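Local coordinates for putative Vgr protein (Escherichia coli, PDB 3WIT) that forms the trimeric, triple-stranded beta-helical C-terminal region of VgrG, a type VI secretion system component that probably acts as its spike, at residues A[3-9]-A[27-33]. Numbering follows the deposited sequence.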
loop_
_atom_site.group_PDB
_atom_site.type_symbol
_atom_site.label_atom_id
_atom_site.label_comp_id
_atom_site.label_asym_id
_atom_site.label_seq_id
_atom_site.Cartn_x
_atom_site.Cartn_y
_atom_site.Cartn_z
ATOM N N ILE A 3 -6.477 16.382 -0.189
ATOM C CA ILE A 3 -7.576 16.028 -1.098
ATOM C C ILE A 3 -7.993 14.600 -0.815
ATOM O O ILE A 3 -7.146 13.733 -0.780
ATOM C CB ILE A 3 -7.087 16.032 -2.568
ATOM C CG1 ILE A 3 -6.864 17.446 -3.080
ATOM C CG2 ILE A 3 -8.070 15.313 -3.469
ATOM C CD1 ILE A 3 -6.384 17.483 -4.511
ATOM N N ALA A 4 -9.285 14.324 -0.626
ATOM C CA ALA A 4 -9.723 12.932 -0.621
ATOM C C ALA A 4 -10.960 12.923 -1.498
ATOM O O ALA A 4 -11.902 13.671 -1.219
ATOM C CB ALA A 4 -10.070 12.485 0.772
ATOM N N GLY A 5 -10.953 12.118 -2.566
ATOM C CA GLY A 5 -11.973 12.264 -3.602
ATOM C C GLY A 5 -12.222 10.965 -4.334
ATOM O O GLY A 5 -11.311 10.151 -4.478
ATOM N N SER A 6 -13.462 10.756 -4.749
ATOM C CA SER A 6 -13.824 9.590 -5.537
ATOM C C SER A 6 -14.636 10.171 -6.674
ATOM O O SER A 6 -15.587 10.919 -6.428
ATOM C CB SER A 6 -14.675 8.644 -4.688
ATOM O OG SER A 6 -15.238 7.621 -5.490
ATOM N N VAL A 7 -14.228 9.895 -7.917
ATOM C CA VAL A 7 -14.937 10.404 -9.096
ATOM C C VAL A 7 -15.225 9.297 -10.131
ATOM O O VAL A 7 -14.381 8.448 -10.372
ATOM C CB VAL A 7 -14.165 11.556 -9.796
ATOM C CG1 VAL A 7 -14.946 12.046 -10.983
ATOM C CG2 VAL A 7 -13.976 12.732 -8.863
ATOM N N HIS A 8 -16.424 9.305 -10.712
ATOM C CA HIS A 8 -16.770 8.417 -11.819
ATOM C C HIS A 8 -17.511 9.267 -12.847
ATOM O O HIS A 8 -18.718 9.489 -12.733
ATOM C CB HIS A 8 -17.622 7.237 -11.345
ATOM C CG HIS A 8 -17.843 6.174 -12.382
ATOM N ND1 HIS A 8 -18.151 6.458 -13.695
ATOM C CD2 HIS A 8 -17.820 4.821 -12.286
ATOM C CE1 HIS A 8 -18.305 5.329 -14.363
ATOM N NE2 HIS A 8 -18.110 4.320 -13.531
ATOM N N VAL A 9 -16.750 9.727 -13.843
ATOM C CA VAL A 9 -17.108 10.807 -14.786
ATOM C C VAL A 9 -17.691 12.058 -14.129
ATOM O O VAL A 9 -16.956 12.999 -13.817
ATOM C CB VAL A 9 -17.998 10.330 -15.954
ATOM C CG1 VAL A 9 -18.310 11.490 -16.893
ATOM C CG2 VAL A 9 -17.296 9.211 -16.702
ATOM N N ILE A 27 -11.648 10.280 -15.232
ATOM C CA ILE A 27 -13.074 9.987 -15.205
ATOM C C ILE A 27 -13.487 8.830 -14.265
ATOM O O ILE A 27 -14.646 8.745 -13.900
ATOM C CB ILE A 27 -13.626 9.745 -16.623
ATOM C CG1 ILE A 27 -13.226 8.353 -17.133
ATOM C CG2 ILE A 27 -13.159 10.857 -17.558
ATOM C CD1 ILE A 27 -14.155 7.788 -18.197
ATOM N N LYS A 28 -12.573 7.928 -13.905
ATOM C CA LYS A 28 -12.816 6.985 -12.802
ATOM C C LYS A 28 -11.561 6.982 -11.960
ATOM O O LYS A 28 -10.523 6.452 -12.366
ATOM C CB LYS A 28 -13.006 5.555 -13.297
ATOM C CG LYS A 28 -14.149 5.315 -14.263
ATOM C CD LYS A 28 -14.242 3.805 -14.528
ATOM C CE LYS A 28 -15.498 3.407 -15.275
ATOM N NZ LYS A 28 -15.762 1.954 -15.081
ATOM N N GLU A 29 -11.623 7.555 -10.768
ATOM C CA GLU A 29 -10.397 7.684 -10.005
ATOM C C GLU A 29 -10.763 7.849 -8.553
ATOM O O GLU A 29 -11.804 8.447 -8.268
ATOM C CB GLU A 29 -9.671 8.926 -10.494
ATOM C CG GLU A 29 -8.381 9.219 -9.782
ATOM C CD GLU A 29 -7.574 10.292 -10.510
ATOM O OE1 GLU A 29 -6.432 10.594 -10.070
ATOM O OE2 GLU A 29 -8.094 10.823 -11.525
ATOM N N ILE A 30 -9.939 7.313 -7.659
ATOM C CA ILE A 30 -10.031 7.652 -6.231
ATOM C C ILE A 30 -8.662 8.222 -5.887
ATOM O O ILE A 30 -7.637 7.648 -6.291
ATOM C CB ILE A 30 -10.264 6.402 -5.384
ATOM C CG1 ILE A 30 -11.680 5.905 -5.575
ATOM C CG2 ILE A 30 -9.998 6.704 -3.875
ATOM C CD1 ILE A 30 -11.903 4.476 -5.076
HETATM N N MSE A 31 -8.623 9.359 -5.196
HETATM C CA MSE A 31 -7.341 9.958 -4.804
HETATM C C MSE A 31 -7.339 10.335 -3.322
HETATM O O MSE A 31 -8.287 10.956 -2.837
HETATM C CB MSE A 31 -7.081 11.211 -5.652
HETATM C CG MSE A 31 -6.012 12.130 -5.108
HETATM SE SE MSE A 31 -4.275 11.404 -5.533
HETATM C CE MSE A 31 -4.178 12.046 -7.362
ATOM N N LEU A 32 -6.273 9.982 -2.610
ATOM C CA LEU A 32 -6.083 10.433 -1.232
ATOM C C LEU A 32 -4.731 11.131 -1.226
ATOM O O LEU A 32 -3.727 10.522 -1.561
ATOM C CB LEU A 32 -5.998 9.250 -0.291
ATOM C CG LEU A 32 -7.193 8.304 -0.277
ATOM C CD1 LEU A 32 -6.931 7.128 0.669
ATOM C CD2 LEU A 32 -8.369 9.124 0.174
ATOM N N ALA A 33 -4.693 12.394 -0.847
ATOM C CA ALA A 33 -3.449 13.142 -0.872
ATOM C C ALA A 33 -3.304 14.070 0.344
ATOM O O ALA A 33 -4.241 14.781 0.730
ATOM C CB ALA A 33 -3.362 13.939 -2.170
#
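With its ring carbon CG trans to the backbone N (chi1 -171°), H8 lies alongside K28, whose CG stands opposite its own carbonyl carbon (chi1 -59°) before the chain runs on extended, pointing the same way. The lysine passes over one face of the imidazole: K28 CG sits 4.0 Å from the centroid of the H8 ring, almost exactly on its normal, a CH-pi contact, and K28 CE reaches to 3.3 Å from H8 NE2. The ammonium end of K28 goes on to a salt bridge with E35 of the second subunit. The backbones of 3-9 and 27-33 run antiparallel, and I3 with A33, G5 with M31 and V7 with E29 form hydrogen-bonded pairs. V7 N to E29 O (2.8 Å, 173° at the hydrogen) is the straightest of these bonds. On the face bearing A4, S6, H8, K28, I30 and L32, A4 CB meets L32 CD2 at 3.8 Å, while I30 CG1 lies 4.0 Å from S6 OG. On the opposite face I3 CG2 touches CG of the selenomethionine M31 at 4.1 Å. L32 packs on L32 of the second subunit and on I30 of the third, so this first pair of strands helps build the intertwined trimer of the triple-stranded beta-helix. Main-chain bonds thus fix the register, whereas K28 shields one imidazole face and carries its charge to the subunit interface, where the glutamate probably neutralises it.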